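Local coordinates for uncharacterized protein (Thermomonospora curvata, PDB 4MVE) that is of unknown function but carries a GXWXG domain and a DUF4334 region, built largely around one curled antiparallel sheet, at residues 12-17 / 129-134; 62-67 / 143-148. All blocks are in the same frame, centred on the assembly; numbering follows the deposited sequence.

Contact 1 and contact 2 use neighbouring strands of the same antiparallel sheet, and their centres lie about 9 Å apart. Along the chain the segments alternate in the order 12-17, 62-67, 129-134, 143-148. Strands 129-136 and 143-149 follow each other and pair, with Gly132 N 2.8 Å from Phe145 O and Met134 N 2.7 Å from Leu143 O, both probable hydrogen bonds. Contact 1 sets helix 5-16 on one face of this pair, and Ile14 also packs on His146 and Thr148. Contact 2 uses Phe145 and Leu147, alternating with His146 and therefore on the other face. The C-terminal strand pair thus ties the N-terminal helix to the GXWXG region.

Contact 1 of 2, residues 12-17 / 129-134; sequences KIIASG and MVVGAM
Ile14 and Ala15 meet Met129 and Val131 through aliphatic and thioether atoms, and neither segment brings a ring to the contact. The imidazole of His146, on the adjoining strand, lies against Ile14 CG2, and the backbone carbonyl of Val130 makes a marginal contact, its O 4.3 Å from Ile14 CD1.

Ile14 carries most of the contact, using both its branches. CG2 reaches Met129 SE at 3.9 Å, whereas CD1, on the other branch, touches Val131 CG2 at 4.0 Å. Met129, a selenomethionine, starts with CG anti to its carbonyl carbon (chi1 -65°) and is extended beyond it, a shape that carries SE and CE out from the strand to the helix. The Ile14 and Met129 side chains run past each other in opposite directions, and the selenomethionine tip spans two helix residues: CE is 4.1 Å from Ile14 CG2 and equally 4.1 Å from Ala15 CB.

The backbones stand well apart, with segment axes 10.0 Å from each other at closest approach and nearly perpendicular, at 95°. This is helix-on-sheet packing: the last turn of helix 5-16 lies across strand 129-136, and Ile14 extends over the neighbouring strand to His146 and Thr148. The Val130 side chain leaves the strand away from the helix, and it packs on Phe39 and Leu147. Just past the contact the helix ends in a Schellman motif at Gly17, whose phi is positive, and Gly17 O accepts a hydrogen bond from Arg51.

No hydrogen bond or salt bridge joins the two segments, and the 196 Å² they bury is supplied mainly by Ile14 and Met129. Cohesion across this interface therefore rests on dispersion and burial of apolar surface, with SE probably standing where the sulfur of methionine would be.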
loop_
_atom_site.group_PDB
_atom_site.type_symbol
_atom_site.label_atom_id
_atom_site.label_comp_id
_atom_site.label_asym_id
_atom_site.label_seq_id
_atom_site.Cartn_x
_atom_site.Cartn_y
_atom_site.Cartn_z
ATOM N N LYS A 12 -1.258 3.932 -15.273
ATOM C CA LYS A 12 -1.878 5.187 -15.730
ATOM C C LYS A 12 -2.743 5.810 -14.629
ATOM O O LYS A 12 -2.686 7.028 -14.423
ATOM C CB LYS A 12 -2.714 4.961 -17.010
ATOM C CG LYS A 12 -1.865 4.944 -18.280
ATOM C CD LYS A 12 -2.610 4.437 -19.513
ATOM C CE LYS A 12 -3.277 5.525 -20.315
ATOM N NZ LYS A 12 -3.624 5.060 -21.691
ATOM N N ILE A 13 -3.536 4.971 -13.924
ATOM C CA ILE A 13 -4.396 5.415 -12.813
ATOM C C ILE A 13 -3.510 5.914 -11.643
ATOM O O ILE A 13 -3.721 7.015 -11.143
ATOM C CB ILE A 13 -5.351 4.273 -12.383
ATOM C CG1 ILE A 13 -6.373 3.932 -13.523
ATOM C CG2 ILE A 13 -6.069 4.625 -11.054
ATOM C CD1 ILE A 13 -6.985 2.383 -13.436
ATOM N N ILE A 14 -2.517 5.121 -11.243
ATOM C CA ILE A 14 -1.585 5.457 -10.154
ATOM C C ILE A 14 -0.824 6.763 -10.464
ATOM O O ILE A 14 -0.702 7.588 -9.575
ATOM C CB ILE A 14 -0.581 4.271 -9.898
ATOM C CG1 ILE A 14 -1.311 2.999 -9.408
ATOM C CG2 ILE A 14 0.611 4.673 -8.959
ATOM C CD1 ILE A 14 -0.357 1.735 -9.338
ATOM N N ALA A 15 -0.300 6.941 -11.708
ATOM C CA ALA A 15 0.467 8.141 -12.053
ATOM C C ALA A 15 -0.411 9.400 -12.078
ATOM O O ALA A 15 0.093 10.479 -11.779
ATOM C CB ALA A 15 1.197 7.976 -13.389
ATOM N N SER A 16 -1.694 9.271 -12.405
ATOM C CA SER A 16 -2.566 10.441 -12.450
ATOM C C SER A 16 -3.300 10.711 -11.078
ATOM O O SER A 16 -3.956 11.727 -10.947
ATOM C CB SER A 16 -3.586 10.289 -13.574
ATOM O OG SER A 16 -4.541 9.302 -13.218
ATOM N N GLY A 17 -3.202 9.788 -10.115
ATOM C CA GLY A 17 -3.858 9.894 -8.812
ATOM C C GLY A 17 -5.367 9.804 -8.925
ATOM O O GLY A 17 -6.100 10.235 -8.030
HETATM N N MSE A 129 6.313 0.768 -8.906
HETATM C CA MSE A 129 4.893 0.843 -8.534
HETATM C C MSE A 129 4.363 -0.509 -8.122
HETATM O O MSE A 129 4.640 -1.507 -8.783
HETATM C CB MSE A 129 4.015 1.376 -9.679
HETATM C CG MSE A 129 4.287 2.801 -10.064
HETATM SE SE MSE A 129 3.111 3.274 -11.533
HETATM C CE MSE A 129 3.639 5.109 -11.689
ATOM N N VAL A 130 3.628 -0.531 -7.027
ATOM C CA VAL A 130 2.926 -1.713 -6.485
ATOM C C VAL A 130 1.518 -1.312 -6.126
ATOM O O VAL A 130 1.290 -0.149 -5.807
ATOM C CB VAL A 130 3.602 -2.378 -5.243
ATOM C CG1 VAL A 130 5.033 -2.824 -5.522
ATOM C CG2 VAL A 130 3.509 -1.500 -3.990
ATOM N N VAL A 131 0.575 -2.278 -6.122
ATOM C CA VAL A 131 -0.770 -2.033 -5.617
ATOM C C VAL A 131 -0.775 -2.743 -4.264
ATOM O O VAL A 131 -0.243 -3.836 -4.180
ATOM C CB VAL A 131 -1.911 -2.503 -6.574
ATOM C CG1 VAL A 131 -3.256 -2.565 -5.847
ATOM C CG2 VAL A 131 -2.036 -1.566 -7.779
ATOM N N GLY A 132 -1.340 -2.131 -3.228
ATOM C CA GLY A 132 -1.412 -2.781 -1.922
ATOM C C GLY A 132 -2.851 -3.150 -1.673
ATOM O O GLY A 132 -3.737 -2.330 -1.925
ATOM N N ALA A 133 -3.092 -4.386 -1.167
ATOM C CA ALA A 133 -4.410 -4.910 -0.826
ATOM C C ALA A 133 -4.521 -5.003 0.695
ATOM O O ALA A 133 -3.891 -5.859 1.317
ATOM C CB ALA A 133 -4.623 -6.277 -1.466
HETATM N N MSE A 134 -5.259 -4.059 1.302
HETATM C CA MSE A 134 -5.390 -4.015 2.739
HETATM C C MSE A 134 -6.416 -5.056 3.219
HETATM O O MSE A 134 -7.585 -5.020 2.800
HETATM C CB MSE A 134 -5.793 -2.601 3.221
HETATM C CG MSE A 134 -5.750 -2.524 4.736
HETATM SE SE MSE A 134 -6.650 -0.965 5.418
HETATM C CE MSE A 134 -8.518 -1.564 5.027
#

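Contact 2 of 2, residues 62-67 / 143-148; sequences MNWYGK and LYFHLT
On one face of the curled antiparallel sheet, Trp64 and Lys67 of strand 64-71 pack against Phe145 and Leu147 of strand 143-149. Trp64 CH2 is 4.2 Å from Phe145 CD2, which lies at the edge of the indole, near its plane; the two side chains cross at about a right angle. Lys67 contributes its hydrocarbon: CE comes obliquely to the phenyl ring, 3.7 Å from Phe145 CE2, and CD is 4.1 Å from Leu147 CD1.

These strands are not paired with each other. Strand 42-48 hydrogen-bonds to both, and it brings in Trp44 and Gly46, which fit the GXWXG signature; Trp44 also touches Leu147. The segment axes approach to 8.1 Å at 70°, as expected where a sheet curls round and its side chains fill the concave side. A classic beta bulge at Tyr65 and Gly66, opposite Leu79, interrupts the regular pairing.

Trp64 NE1 makes a weak, bent bond to Gly66 O (2.8 Å, 129° at the hydrogen), while Gly66 N sits over the rim of one indole face. The Lys67 chain bends at chi4 (-69°), placing NZ where it donates to Pro77 O, with a long, weak ion pair to Asp120.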
loop_
_atom_site.group_PDB
_atom_site.type_symbol
_atom_site.label_atom_id
_atom_site.label_comp_id
_atom_site.label_asym_id
_atom_site.label_seq_id
_atom_site.Cartn_x
_atom_site.Cartn_y
_atom_site.Cartn_z
HETATM N N MSE A 62 -4.703 13.190 8.094
HETATM C CA MSE A 62 -3.395 13.119 8.732
HETATM C C MSE A 62 -2.269 13.514 7.780
HETATM O O MSE A 62 -1.117 13.566 8.216
HETATM C CB MSE A 62 -3.162 11.719 9.222
HETATM C CG MSE A 62 -3.837 11.474 10.513
HETATM SE SE MSE A 62 -2.754 10.328 11.561
HETATM C CE MSE A 62 -1.105 11.545 11.840
ATOM N N ASN A 63 -2.600 13.804 6.489
ATOM C CA ASN A 63 -1.641 14.129 5.442
ATOM C C ASN A 63 -0.665 12.970 5.244
ATOM O O ASN A 63 0.532 13.189 5.082
ATOM C CB ASN A 63 -0.877 15.433 5.721
ATOM C CG ASN A 63 -1.545 16.668 5.220
ATOM O OD1 ASN A 63 -1.283 17.134 4.103
ATOM N ND2 ASN A 63 -2.367 17.256 6.069
ATOM N N TRP A 64 -1.190 11.735 5.244
ATOM C CA TRP A 64 -0.420 10.526 4.985
ATOM C C TRP A 64 0.375 10.688 3.699
ATOM O O TRP A 64 -0.186 11.067 2.658
ATOM C CB TRP A 64 -1.345 9.313 4.863
ATOM C CG TRP A 64 -0.603 8.051 4.497
ATOM C CD1 TRP A 64 0.390 7.445 5.211
ATOM C CD2 TRP A 64 -0.847 7.220 3.365
ATOM N NE1 TRP A 64 0.799 6.296 4.575
ATOM C CE2 TRP A 64 0.018 6.101 3.472
ATOM C CE3 TRP A 64 -1.737 7.295 2.268
ATOM C CZ2 TRP A 64 0.052 5.083 2.506
ATOM C CZ3 TRP A 64 -1.742 6.262 1.345
ATOM C CH2 TRP A 64 -0.840 5.185 1.453
ATOM N N TYR A 65 1.679 10.487 3.801
ATOM C CA TYR A 65 2.597 10.587 2.670
ATOM C C TYR A 65 2.832 9.207 2.028
ATOM O O TYR A 65 2.668 9.049 0.822
ATOM C CB TYR A 65 3.942 11.201 3.097
ATOM C CG TYR A 65 4.966 11.124 1.986
ATOM C CD1 TYR A 65 4.855 11.927 0.854
ATOM C CD2 TYR A 65 6.010 10.201 2.035
ATOM C CE1 TYR A 65 5.742 11.798 -0.212
ATOM C CE2 TYR A 65 6.913 10.074 0.982
ATOM C CZ TYR A 65 6.772 10.874 -0.145
ATOM O OH TYR A 65 7.675 10.794 -1.180
ATOM N N GLY A 66 3.256 8.245 2.840
ATOM C CA GLY A 66 3.564 6.908 2.362
ATOM C C GLY A 66 4.132 5.982 3.415
ATOM O O GLY A 66 3.610 5.896 4.542
ATOM N N LYS A 67 5.191 5.249 3.031
ATOM C CA LYS A 67 5.809 4.197 3.890
ATOM C C LYS A 67 7.296 4.087 3.678
ATOM O O LYS A 67 7.788 4.438 2.593
ATOM C CB LYS A 67 5.180 2.811 3.594
ATOM C CG LYS A 67 3.656 2.745 3.652
ATOM C CD LYS A 67 3.120 1.338 3.333
ATOM C CE LYS A 67 1.626 1.273 3.422
ATOM N NZ LYS A 67 1.172 1.417 4.829
ATOM N N LEU A 143 -9.478 -3.511 0.704
ATOM C CA LEU A 143 -9.433 -2.166 0.117
ATOM C C LEU A 143 -8.026 -1.935 -0.528
ATOM O O LEU A 143 -7.028 -2.506 -0.099
ATOM C CB LEU A 143 -9.833 -1.080 1.148
ATOM C CG LEU A 143 -11.245 -1.291 1.812
ATOM C CD1 LEU A 143 -11.433 -0.409 3.043
ATOM C CD2 LEU A 143 -12.409 -1.062 0.817
ATOM N N TYR A 144 -7.970 -1.134 -1.575
ATOM C CA TYR A 144 -6.748 -0.987 -2.337
ATOM C C TYR A 144 -6.125 0.382 -2.238
ATOM O O TYR A 144 -6.824 1.385 -2.216
ATOM C CB TYR A 144 -7.023 -1.327 -3.827
ATOM C CG TYR A 144 -7.501 -2.751 -3.994
ATOM C CD1 TYR A 144 -6.596 -3.805 -4.084
ATOM C CD2 TYR A 144 -8.857 -3.053 -4.008
ATOM C CE1 TYR A 144 -7.034 -5.124 -4.193
ATOM C CE2 TYR A 144 -9.305 -4.369 -4.067
ATOM C CZ TYR A 144 -8.391 -5.402 -4.164
ATOM O OH TYR A 144 -8.842 -6.701 -4.209
ATOM N N PHE A 145 -4.796 0.414 -2.255
ATOM C CA PHE A 145 -4.035 1.653 -2.280
ATOM C C PHE A 145 -2.815 1.460 -3.202
ATOM O O PHE A 145 -2.567 0.344 -3.662
ATOM C CB PHE A 145 -3.651 2.105 -0.843
ATOM C CG PHE A 145 -2.678 1.185 -0.146
ATOM C CD1 PHE A 145 -3.137 0.105 0.620
ATOM C CD2 PHE A 145 -1.300 1.390 -0.252
ATOM C CE1 PHE A 145 -2.237 -0.760 1.257
ATOM C CE2 PHE A 145 -0.397 0.520 0.365
ATOM C CZ PHE A 145 -0.870 -0.542 1.131
ATOM N N HIS A 146 -2.044 2.525 -3.469
ATOM C CA HIS A 146 -0.887 2.323 -4.343
ATOM C C HIS A 146 0.355 2.949 -3.746
ATOM O O HIS A 146 0.237 3.773 -2.860
ATOM C CB HIS A 146 -1.150 2.825 -5.782
ATOM C CG HIS A 146 -1.742 4.201 -5.896
ATOM N ND1 HIS A 146 -0.962 5.340 -5.764
ATOM C CD2 HIS A 146 -3.018 4.578 -6.140
ATOM C CE1 HIS A 146 -1.782 6.360 -5.943
ATOM N NE2 HIS A 146 -3.022 5.950 -6.184
ATOM N N LEU A 147 1.546 2.471 -4.162
ATOM C CA LEU A 147 2.842 2.989 -3.742
ATOM C C LEU A 147 3.729 3.177 -4.947
ATOM O O LEU A 147 3.798 2.294 -5.804
ATOM C CB LEU A 147 3.548 2.077 -2.705
ATOM C CG LEU A 147 2.827 1.766 -1.376
ATOM C CD1 LEU A 147 3.530 0.610 -0.636
ATOM C CD2 LEU A 147 2.640 3.038 -0.495
ATOM N N THR A 148 4.449 4.307 -4.966
ATOM C CA THR A 148 5.428 4.753 -5.970
ATOM C C THR A 148 6.769 4.928 -5.263
ATOM O O THR A 148 6.853 5.642 -4.270
ATOM C CB THR A 148 4.958 6.038 -6.666
ATOM O OG1 THR A 148 3.667 5.758 -7.208
ATOM C CG2 THR A 148 5.921 6.482 -7.808
#